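Local coordinates for protein histidine utilization repressor (Pseudomonas syringae pv. tomato, PDB 2PKH) that probably represses the histidine utilization operon by binding its hutP region when inducer is absent, the piece described here being its C-terminal UTRA domain, at residues B[47-52]-B[137-142]; B[51-56]-B[100-105]; B[72-75]-B[81-84]; B[119-122]-B[128-131]. All coordinates share one frame; numbering follows the deposited sequence.

Contact 1: B[47-52]-B[137-142]; sequences NDIPVQ and GSRHRL. With EDO (1,2-ethanediol), chain N.
R139 turns its CG away from its own carbonyl carbon (chi1 -59°) and runs extended from CG to NE, which carries its guanidinium along P50 to the start of strand 49-59 in the antiparallel sheet of the UTRA domain. There NH1 donates to P50 O at 2.8 Å with an N-H...O angle of 159°. The donor lies in the carbonyl plane on a lone pair, and the oxygen in turn sits almost exactly in the guanidinium plane. I49, whose CG2 is anti to its backbone N, crosses the arginine at about a right angle and sets this methyl over one face of the guanidinium, 3.4 Å from R139 NH1. P50 lies alongside the arginine and points the same way, while V51 CG1 rests loosely against R139 CB at 4.4 Å. V51 and Q52 both face H44, forming a classic beta bulge at this strand end. The same guanidinium also bonds through NH1 to L106 O and through NH2 to Q107 O, so one side chain from the loop before strand 142-147 gathers three backbone carbonyls. On the bulge itself, a 1,2-ethanediol, probably from the crystallisation liquor, gives Q52 OE1 a weak bond of 3.2 Å from its O2.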
loop_
_atom_site.group_PDB
_atom_site.type_symbol
_atom_site.label_atom_id
_atom_site.label_comp_id
_atom_site.label_asym_id
_atom_site.label_seq_id
_atom_site.Cartn_x
_atom_site.Cartn_y
_atom_site.Cartn_z
ATOM N N ASN B 47 -14.056 10.322 19.540
ATOM C CA ASN B 47 -14.186 10.946 20.862
ATOM C C ASN B 47 -14.955 12.243 20.831
ATOM O O ASN B 47 -14.481 13.245 21.372
ATOM C CB ASN B 47 -12.797 11.181 21.515
ATOM C CG ASN B 47 -11.972 9.880 21.633
ATOM O OD1 ASN B 47 -12.516 8.792 21.917
ATOM N ND2 ASN B 47 -10.649 9.984 21.404
ATOM N N ASP B 48 -16.131 12.237 20.201
ATOM C CA ASP B 48 -16.985 13.404 20.172
ATOM C C ASP B 48 -16.574 14.592 19.321
ATOM O O ASP B 48 -17.292 15.589 19.306
ATOM C CB ASP B 48 -17.288 13.876 21.607
ATOM C CG ASP B 48 -17.874 12.740 22.437
ATOM O OD1 ASP B 48 -18.752 12.005 21.879
ATOM O OD2 ASP B 48 -17.407 12.555 23.579
ATOM N N ILE B 49 -15.461 14.497 18.623
ATOM C CA ILE B 49 -15.050 15.563 17.713
ATOM C C ILE B 49 -15.253 15.069 16.270
ATOM O O ILE B 49 -14.833 13.928 15.951
ATOM C CB ILE B 49 -13.559 15.905 17.882
ATOM C CG1 ILE B 49 -13.194 16.116 19.371
ATOM C CG2 ILE B 49 -13.242 17.097 17.008
ATOM C CD1 ILE B 49 -11.675 16.148 19.658
ATOM N N PRO B 50 -15.902 15.893 15.414
ATOM C CA PRO B 50 -16.122 15.517 14.030
ATOM C C PRO B 50 -14.794 15.191 13.331
ATOM O O PRO B 50 -13.862 15.984 13.407
ATOM C CB PRO B 50 -16.771 16.771 13.454
ATOM C CG PRO B 50 -17.522 17.411 14.650
ATOM C CD PRO B 50 -16.665 17.135 15.784
ATOM N N VAL B 51 -14.738 14.071 12.621
ATOM C CA VAL B 51 -13.493 13.749 11.879
ATOM C C VAL B 51 -13.713 13.549 10.412
ATOM O O VAL B 51 -12.773 13.613 9.631
ATOM C CB VAL B 51 -12.704 12.552 12.457
ATOM C CG1 VAL B 51 -12.232 12.863 13.934
ATOM C CG2 VAL B 51 -13.555 11.309 12.487
ATOM N N GLN B 52 -14.969 13.273 10.024
ATOM C CA GLN B 52 -15.234 12.982 8.568
ATOM C C GLN B 52 -16.652 13.234 8.238
ATOM O O GLN B 52 -17.486 12.893 9.035
ATOM C CB GLN B 52 -15.050 11.495 8.312
ATOM C CG GLN B 52 -14.875 11.177 6.841
ATOM C CD GLN B 52 -14.981 9.696 6.550
ATOM O OE1 GLN B 52 -15.962 9.093 6.847
ATOM N NE2 GLN B 52 -13.940 9.123 6.024
ATOM N N GLY B 137 -8.114 18.670 8.050
ATOM C CA GLY B 137 -6.730 18.313 7.815
ATOM C C GLY B 137 -5.974 18.156 9.122
ATOM O O GLY B 137 -4.997 17.396 9.197
ATOM N N SER B 138 -6.472 18.812 10.169
ATOM C CA SER B 138 -5.817 18.652 11.501
ATOM C C SER B 138 -6.222 17.363 12.201
ATOM O O SER B 138 -5.670 17.057 13.257
ATOM C CB SER B 138 -6.153 19.836 12.418
ATOM O OG SER B 138 -7.562 20.113 12.537
ATOM N N ARG B 139 -7.227 16.644 11.652
ATOM C CA ARG B 139 -7.876 15.540 12.349
ATOM C C ARG B 139 -7.753 14.168 11.673
ATOM O O ARG B 139 -8.118 13.154 12.274
ATOM C CB ARG B 139 -9.356 15.886 12.682
ATOM C CG ARG B 139 -9.389 17.176 13.572
ATOM C CD ARG B 139 -10.831 17.386 14.127
ATOM N NE ARG B 139 -11.073 18.827 14.377
ATOM C CZ ARG B 139 -12.261 19.407 14.333
ATOM N NH1 ARG B 139 -13.368 18.708 14.033
ATOM N NH2 ARG B 139 -12.364 20.717 14.612
ATOM N N HIS B 140 -7.251 14.138 10.436
ATOM C CA HIS B 140 -6.989 12.896 9.766
ATOM C C HIS B 140 -5.883 13.035 8.706
ATOM O O HIS B 140 -5.859 14.018 7.961
ATOM C CB HIS B 140 -8.269 12.406 9.078
ATOM C CG HIS B 140 -8.144 11.055 8.431
ATOM N ND1 HIS B 140 -7.838 9.913 9.142
ATOM C CD2 HIS B 140 -8.365 10.659 7.162
ATOM C CE1 HIS B 140 -7.792 8.885 8.312
ATOM N NE2 HIS B 140 -8.122 9.312 7.106
ATOM N N ARG B 141 -5.069 12.012 8.564
ATOM C CA ARG B 141 -4.156 11.944 7.403
ATOM C C ARG B 141 -3.972 10.507 6.995
ATOM O O ARG B 141 -4.315 9.640 7.757
ATOM C CB ARG B 141 -2.793 12.525 7.790
ATOM C CG ARG B 141 -2.187 11.876 8.971
ATOM C CD ARG B 141 -1.002 12.766 9.466
ATOM N NE ARG B 141 -0.106 12.074 10.366
ATOM C CZ ARG B 141 1.019 12.596 10.883
ATOM N NH1 ARG B 141 1.421 13.865 10.649
ATOM N NH2 ARG B 141 1.768 11.826 11.672
ATOM N N LEU B 142 -3.394 10.272 5.808
ATOM C CA LEU B 142 -3.175 8.943 5.291
ATOM C C LEU B 142 -1.740 8.605 5.611
ATOM O O LEU B 142 -0.866 9.444 5.395
ATOM C CB LEU B 142 -3.389 8.948 3.775
ATOM C CG LEU B 142 -4.743 9.483 3.291
ATOM C CD1 LEU B 142 -4.837 9.429 1.754
ATOM C CD2 LEU B 142 -5.875 8.681 3.960
HETATM C C1 EDO N . -15.389 4.490 7.567
HETATM O O1 EDO N . -15.494 4.347 8.976
HETATM C C2 EDO N . -15.912 5.891 7.222
HETATM O O2 EDO N . -15.944 6.043 5.786
#

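Contact 2: B[51-56]-B[100-105]; sequences VQIEDR and ADECKL. With EDO (1,2-ethanediol), chain N.
Helix 100-106 packs against strand 49-59 of the UTRA domain's antiparallel sheet, and I53 is the strand residue that carries this helix-on-sheet contact. Its CG1 is anti to the carbonyl carbon and its chi2 is fully extended (-179°), which sends CD1 straight at the helix. That single methyl enters between E102 and L105, residues three apart along the helix (i and i+3). On one flank it meets L105 CD1 at 3.7 Å and L105 CB at 3.8 Å, the two side chains crossing at about a right angle. On the other it touches the aliphatic part of E102, with I53 CD1 3.9 Å from E102 CG, and it also lies against the backbone oxygen of E102. The glutamate thus lends its methylenes to the apolar contact and keeps its carboxylate for polar partners: OE2 forms a salt bridge with R132 of the adjacent strand 126-136, and OE1 accepts from E99 N just before the helix.

The alternate residues E54 and R56 are paired with each other, away from the helix. Their salt bridge is made in the guanidinium plane of R56 but from above the carboxylate plane of E54. R56 NE donates to E54 OE1 at 2.7 Å with an angle of 163°, and a weak second bond of 3.1 Å runs from R56 NH2 to the same E54 OE1.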
loop_
_atom_site.group_PDB
_atom_site.type_symbol
_atom_site.label_atom_id
_atom_site.label_comp_id
_atom_site.label_asym_id
_atom_site.label_seq_id
_atom_site.Cartn_x
_atom_site.Cartn_y
_atom_site.Cartn_z
ATOM N N VAL B 51 -14.738 14.071 12.621
ATOM C CA VAL B 51 -13.493 13.749 11.879
ATOM C C VAL B 51 -13.713 13.549 10.412
ATOM O O VAL B 51 -12.773 13.613 9.631
ATOM C CB VAL B 51 -12.704 12.552 12.457
ATOM C CG1 VAL B 51 -12.232 12.863 13.934
ATOM C CG2 VAL B 51 -13.555 11.309 12.487
ATOM N N GLN B 52 -14.969 13.273 10.024
ATOM C CA GLN B 52 -15.234 12.982 8.568
ATOM C C GLN B 52 -16.652 13.234 8.238
ATOM O O GLN B 52 -17.486 12.893 9.035
ATOM C CB GLN B 52 -15.050 11.495 8.312
ATOM C CG GLN B 52 -14.875 11.177 6.841
ATOM C CD GLN B 52 -14.981 9.696 6.550
ATOM O OE1 GLN B 52 -15.962 9.093 6.847
ATOM N NE2 GLN B 52 -13.940 9.123 6.024
ATOM N N ILE B 53 -16.928 13.832 7.072
ATOM C CA ILE B 53 -18.261 13.748 6.498
ATOM C C ILE B 53 -18.198 12.697 5.375
ATOM O O ILE B 53 -17.401 12.821 4.474
ATOM C CB ILE B 53 -18.791 15.123 5.923
ATOM C CG1 ILE B 53 -18.674 16.226 6.989
ATOM C CG2 ILE B 53 -20.303 15.042 5.598
ATOM C CD1 ILE B 53 -19.226 17.615 6.452
ATOM N N GLU B 54 -19.032 11.668 5.425
ATOM C CA GLU B 54 -18.923 10.633 4.361
ATOM C C GLU B 54 -20.222 10.801 3.552
ATOM O O GLU B 54 -21.286 10.543 4.108
ATOM C CB GLU B 54 -18.981 9.245 5.012
ATOM C CG GLU B 54 -19.204 8.053 4.059
ATOM C CD GLU B 54 -19.593 6.722 4.799
ATOM O OE1 GLU B 54 -19.302 5.591 4.299
ATOM O OE2 GLU B 54 -20.170 6.819 5.886
ATOM N N ASP B 55 -20.129 11.258 2.299
ATOM C CA ASP B 55 -21.294 11.465 1.422
ATOM C C ASP B 55 -21.211 10.354 0.412
ATOM O O ASP B 55 -20.265 10.348 -0.376
ATOM C CB ASP B 55 -21.124 12.780 0.667
ATOM C CG ASP B 55 -22.476 13.328 0.173
ATOM O OD1 ASP B 55 -23.524 12.705 0.546
ATOM O OD2 ASP B 55 -22.472 14.321 -0.613
ATOM N N ARG B 56 -22.114 9.373 0.507
ATOM C CA ARG B 56 -21.962 8.079 -0.162
ATOM C C ARG B 56 -23.152 7.770 -1.015
ATOM O O ARG B 56 -24.285 7.930 -0.561
ATOM C CB ARG B 56 -21.801 6.927 0.894
ATOM C CG ARG B 56 -21.716 5.504 0.251
ATOM C CD ARG B 56 -21.211 4.419 1.226
ATOM N NE ARG B 56 -19.865 4.660 1.793
ATOM C CZ ARG B 56 -18.708 4.362 1.206
ATOM N NH1 ARG B 56 -18.674 3.856 -0.030
ATOM N NH2 ARG B 56 -17.570 4.649 1.844
ATOM N N ALA B 100 -19.238 26.368 3.592
ATOM C CA ALA B 100 -19.715 26.845 4.890
ATOM C C ALA B 100 -20.573 25.794 5.666
ATOM O O ALA B 100 -20.396 25.598 6.858
ATOM C CB ALA B 100 -20.465 28.175 4.731
ATOM N N ASP B 101 -21.459 25.084 4.995
ATOM C CA ASP B 101 -22.296 24.122 5.733
ATOM C C ASP B 101 -21.485 22.934 6.211
ATOM O O ASP B 101 -21.763 22.381 7.278
ATOM C CB ASP B 101 -23.515 23.670 4.939
ATOM C CG ASP B 101 -24.516 24.786 4.725
ATOM O OD1 ASP B 101 -24.615 25.725 5.554
ATOM O OD2 ASP B 101 -25.232 24.729 3.692
ATOM N N GLU B 102 -20.484 22.546 5.434
ATOM C CA GLU B 102 -19.571 21.469 5.826
ATOM C C GLU B 102 -18.696 21.910 7.018
ATOM O O GLU B 102 -18.393 21.097 7.904
ATOM C CB GLU B 102 -18.664 21.067 4.643
ATOM C CG GLU B 102 -19.348 20.230 3.580
ATOM C CD GLU B 102 -18.560 20.132 2.318
ATOM O OE1 GLU B 102 -17.658 20.934 2.071
ATOM O OE2 GLU B 102 -18.809 19.198 1.566
ATOM N N CYS B 103 -18.256 23.181 7.053
ATOM C CA CYS B 103 -17.515 23.678 8.246
ATOM C C CYS B 103 -18.367 23.590 9.501
ATOM O O CYS B 103 -17.877 23.252 10.564
ATOM C CB CYS B 103 -17.004 25.120 8.061
ATOM S SG CYS B 103 -15.801 25.256 6.786
ATOM N N LYS B 104 -19.655 23.904 9.404
ATOM C CA LYS B 104 -20.512 23.812 10.577
ATOM C C LYS B 104 -20.630 22.346 11.042
ATOM O O LYS B 104 -20.484 22.047 12.226
ATOM C CB LYS B 104 -21.914 24.407 10.241
ATOM C CG LYS B 104 -21.827 25.941 9.983
ATOM C CD LYS B 104 -23.182 26.576 9.698
ATOM C CE LYS B 104 -23.081 27.797 8.773
ATOM N NZ LYS B 104 -23.703 27.494 7.382
ATOM N N LEU B 105 -20.868 21.433 10.110
ATOM C CA LEU B 105 -20.962 20.000 10.436
ATOM C C LEU B 105 -19.685 19.427 11.062
ATOM O O LEU B 105 -19.774 18.621 12.007
ATOM C CB LEU B 105 -21.296 19.176 9.196
ATOM C CG LEU B 105 -22.693 19.121 8.560
ATOM C CD1 LEU B 105 -22.723 17.891 7.693
ATOM C CD2 LEU B 105 -23.780 19.076 9.663
HETATM C C1 EDO N . -15.389 4.490 7.567
HETATM O O1 EDO N . -15.494 4.347 8.976
HETATM C C2 EDO N . -15.912 5.891 7.222
HETATM O O2 EDO N . -15.944 6.043 5.786
#

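Contact 3: B[72-75]-B[81-84]; sequences TLQT and SQVA
Q74 and Q82 meet through their side-chain amides, and the close part of this surface contact is confined to that one pair. Q74 NE2 donates to Q82 OE1 at 2.8 Å, with an N-H...O angle of 141°, so the bond is short but bent. The oxygen lies in the amide plane of Q74, whereas the donor stands well above the carbonyl plane of Q82 and is not directed at a lone pair; the two amide planes are turned 56° apart. Q74 extends from the loop with its CG anti to the backbone N (chi1 -170°), and Q82 stretches back from the last turn of helix 76-83. Two long arms therefore span backbones whose nearest CA atoms, those of Q74 and Q82, remain 11.0 Å apart.

Away from the amides the contact is loose: only 64 Å² is buried in all, and Q82 is exposed. The N-terminal end of helix 76-83 is held separately: T75 is its N-cap, with OG1 accepting from A78 N. At the other end, A84 is the first residue to leave helical geometry. The glutamine pair thus links the loop leading into the helix with the helix's final turn. A single bent hydrogen bond between two uncharged amides, it probably competes with water and contributes only modestly.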
loop_
_atom_site.group_PDB
_atom_site.type_symbol
_atom_site.label_atom_id
_atom_site.label_comp_id
_atom_site.label_asym_id
_atom_site.label_seq_id
_atom_site.Cartn_x
_atom_site.Cartn_y
_atom_site.Cartn_z
ATOM N N THR B 72 -25.674 3.746 12.681
ATOM C CA THR B 72 -25.001 3.968 13.984
ATOM C C THR B 72 -24.406 2.665 14.528
ATOM O O THR B 72 -23.582 2.694 15.423
ATOM C CB THR B 72 -25.910 4.644 15.067
ATOM O OG1 THR B 72 -27.020 3.804 15.373
ATOM C CG2 THR B 72 -26.427 5.962 14.572
ATOM N N LEU B 73 -24.793 1.512 13.986
ATOM C CA LEU B 73 -24.278 0.231 14.495
ATOM C C LEU B 73 -23.183 -0.379 13.610
ATOM O O LEU B 73 -22.419 -1.247 14.047
ATOM C CB LEU B 73 -25.437 -0.776 14.691
ATOM C CG LEU B 73 -26.609 -0.410 15.613
ATOM C CD1 LEU B 73 -27.641 -1.552 15.687
ATOM C CD2 LEU B 73 -26.107 -0.080 17.033
ATOM N N GLN B 74 -23.077 0.107 12.371
ATOM C CA GLN B 74 -22.190 -0.456 11.387
ATOM C C GLN B 74 -21.852 0.684 10.386
ATOM O O GLN B 74 -22.668 1.526 10.189
ATOM C CB GLN B 74 -22.970 -1.593 10.681
ATOM C CG GLN B 74 -22.165 -2.493 9.753
ATOM C CD GLN B 74 -23.023 -3.615 9.186
ATOM O OE1 GLN B 74 -24.251 -3.479 9.025
ATOM N NE2 GLN B 74 -22.397 -4.727 8.916
ATOM N N THR B 75 -20.662 0.755 9.779
ATOM C CA THR B 75 -20.477 1.749 8.713
ATOM C C THR B 75 -21.116 1.199 7.406
ATOM O O THR B 75 -21.281 -0.045 7.226
ATOM C CB THR B 75 -19.013 2.032 8.395
ATOM O OG1 THR B 75 -18.432 0.858 7.831
ATOM C CG2 THR B 75 -18.206 2.531 9.632
ATOM N N SER B 81 -19.642 -4.373 2.159
ATOM C CA SER B 81 -18.716 -5.480 1.938
ATOM C C SER B 81 -19.283 -6.848 2.382
ATOM O O SER B 81 -18.714 -7.907 2.033
ATOM C CB SER B 81 -17.355 -5.166 2.592
ATOM O OG SER B 81 -17.486 -5.303 3.987
ATOM N N GLN B 82 -20.412 -6.829 3.099
ATOM C CA GLN B 82 -21.179 -8.039 3.460
ATOM C C GLN B 82 -22.114 -8.412 2.349
ATOM O O GLN B 82 -22.462 -9.559 2.180
ATOM C CB GLN B 82 -22.124 -7.751 4.611
ATOM C CG GLN B 82 -21.635 -7.870 6.012
ATOM C CD GLN B 82 -22.826 -7.753 6.970
ATOM O OE1 GLN B 82 -22.672 -7.372 8.123
ATOM N NE2 GLN B 82 -24.027 -8.075 6.476
ATOM N N VAL B 83 -22.623 -7.410 1.663
ATOM C CA VAL B 83 -23.662 -7.579 0.672
ATOM C C VAL B 83 -23.067 -8.104 -0.619
ATOM O O VAL B 83 -23.691 -8.868 -1.327
ATOM C CB VAL B 83 -24.348 -6.214 0.407
ATOM C CG1 VAL B 83 -24.987 -6.197 -0.979
ATOM C CG2 VAL B 83 -25.370 -5.956 1.457
ATOM N N ALA B 84 -21.834 -7.690 -0.930
ATOM C CA ALA B 84 -21.222 -8.058 -2.202
ATOM C C ALA B 84 -19.717 -8.077 -2.038
ATOM O O ALA B 84 -19.176 -7.334 -1.225
ATOM C CB ALA B 84 -21.608 -7.063 -3.246
#

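Contact 4: B[119-122]-B[128-131]; sequences RRTW and VTAA
R119 forms a hydrogen-bonded antiparallel pair with A131: R119 N donates to A131 O at 2.9 Å, and A131 N returns a bond of 2.7 Å to R119 O. R120 follows in a non-hydrogen-bonded pair with A130, where the CA atoms close to 4.1 Å and R120 CG packs on A130 CB. Its chain then bends at chi2 and chi3 and leaves the neighbouring strand. The guanidinium receives W122 CZ2 over one face, near the rim, while NH2 forms a salt bridge with E90 on strand 88-97. T121 returns to the face of R119 and pairs with T129. Their side chains lie side by side, pointing the same way, with T121 CB 3.7 Å from T129 CG2; T129 OG1 is engaged by F57 O and R56 NH1. T121 N donates to T129 O at 2.9 Å, whereas T121 O takes V128 N at 2.8 Å and, weakly, T129 N at 3.4 Å. At W122 the backbone carbonyl carbon touches V128 CG2, and W122 packs on R145 of the second subunit. V128 and T129 both facing T121 make a classic beta bulge, placed in the hairpin of strands 113-123 and 126-136 within the UTRA sheet.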
loop_
_atom_site.group_PDB
_atom_site.type_symbol
_atom_site.label_atom_id
_atom_site.label_comp_id
_atom_site.label_asym_id
_atom_site.label_seq_id
_atom_site.Cartn_x
_atom_site.Cartn_y
_atom_site.Cartn_z
ATOM N N ARG B 119 -13.838 8.413 -3.704
ATOM C CA ARG B 119 -13.594 6.989 -3.886
ATOM C C ARG B 119 -14.753 6.346 -4.674
ATOM O O ARG B 119 -15.930 6.733 -4.483
ATOM C CB ARG B 119 -13.618 6.367 -2.521
ATOM C CG ARG B 119 -12.394 6.616 -1.697
ATOM C CD ARG B 119 -12.335 5.452 -0.741
ATOM N NE ARG B 119 -11.918 5.882 0.567
ATOM C CZ ARG B 119 -10.649 5.990 0.973
ATOM N NH1 ARG B 119 -10.406 6.377 2.234
ATOM N NH2 ARG B 119 -9.628 5.724 0.140
ATOM N N ARG B 120 -14.437 5.325 -5.452
ATOM C CA ARG B 120 -15.439 4.422 -6.048
ATOM C C ARG B 120 -14.994 3.024 -5.732
ATOM O O ARG B 120 -13.779 2.764 -5.702
ATOM C CB ARG B 120 -15.397 4.576 -7.559
ATOM C CG ARG B 120 -16.501 5.356 -8.099
ATOM C CD ARG B 120 -16.157 6.186 -9.372
ATOM N NE ARG B 120 -15.013 5.835 -10.258
ATOM C CZ ARG B 120 -15.146 5.393 -11.513
ATOM N NH1 ARG B 120 -16.361 5.164 -12.039
ATOM N NH2 ARG B 120 -14.072 5.153 -12.253
ATOM N N THR B 121 -15.930 2.101 -5.562
ATOM C CA THR B 121 -15.565 0.715 -5.226
ATOM C C THR B 121 -16.388 -0.171 -6.164
ATOM O O THR B 121 -17.637 0.042 -6.308
ATOM C CB THR B 121 -15.912 0.405 -3.766
ATOM O OG1 THR B 121 -15.141 1.321 -2.941
ATOM C CG2 THR B 121 -15.669 -1.084 -3.346
ATOM N N TRP B 122 -15.722 -1.182 -6.700
ATOM C CA TRP B 122 -16.339 -2.118 -7.640
ATOM C C TRP B 122 -16.517 -3.468 -6.982
ATOM O O TRP B 122 -15.756 -3.834 -6.080
ATOM C CB TRP B 122 -15.454 -2.360 -8.862
ATOM C CG TRP B 122 -15.447 -1.243 -9.804
ATOM C CD1 TRP B 122 -16.201 -1.124 -10.955
ATOM C CD2 TRP B 122 -14.623 -0.079 -9.737
ATOM N NE1 TRP B 122 -15.897 0.060 -11.584
ATOM C CE2 TRP B 122 -14.958 0.735 -10.837
ATOM C CE3 TRP B 122 -13.682 0.383 -8.819
ATOM C CZ2 TRP B 122 -14.357 1.963 -11.064
ATOM C CZ3 TRP B 122 -13.075 1.637 -9.043
ATOM C CH2 TRP B 122 -13.411 2.409 -10.153
ATOM N N VAL B 128 -20.258 -0.375 -7.214
ATOM C CA VAL B 128 -21.202 -0.609 -6.163
ATOM C C VAL B 128 -21.547 0.721 -5.504
ATOM O O VAL B 128 -22.724 0.980 -5.143
ATOM C CB VAL B 128 -20.591 -1.549 -5.079
ATOM C CG1 VAL B 128 -21.448 -1.553 -3.784
ATOM C CG2 VAL B 128 -20.398 -3.021 -5.594
ATOM N N THR B 129 -20.506 1.532 -5.294
ATOM C CA THR B 129 -20.669 2.713 -4.479
ATOM C C THR B 129 -19.603 3.788 -4.828
ATOM O O THR B 129 -18.533 3.458 -5.337
ATOM C CB THR B 129 -20.625 2.321 -2.956
ATOM O OG1 THR B 129 -20.855 3.488 -2.169
ATOM C CG2 THR B 129 -19.224 1.677 -2.581
ATOM N N ALA B 130 -19.924 5.061 -4.621
ATOM C CA ALA B 130 -18.974 6.151 -4.790
ATOM C C ALA B 130 -19.166 7.063 -3.597
ATOM O O ALA B 130 -20.323 7.287 -3.165
ATOM C CB ALA B 130 -19.263 6.899 -6.096
ATOM N N ALA B 131 -18.068 7.576 -3.018
ATOM C CA ALA B 131 -18.183 8.381 -1.780
ATOM C C ALA B 131 -17.294 9.610 -1.881
ATOM O O ALA B 131 -16.223 9.556 -2.480
ATOM C CB ALA B 131 -17.804 7.553 -0.514
#

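In the fold
From the N terminus, strand 49-59 opens the first two loops. Contact 1 closes the longer, from 47-52 to the loop at 137-142, and encloses contacts 3 and 4 along the sequence. Contact 2 starts from the same strand, shares V51 and Q52 with contact 1, and closes earlier, at helix 100-106; P50 CG touches L105 O where they adjoin. Within its loop lies the short closure of contact 3 around helix 76-83. Contact 4 follows contact 2 in series, closing the hairpin of strands 113-123 and 126-136. Because strands 49-59 and 126-136 are sheet neighbours, contacts 2 and 4 meet, R56 packing on A131, although their centres lie about 18 Å apart.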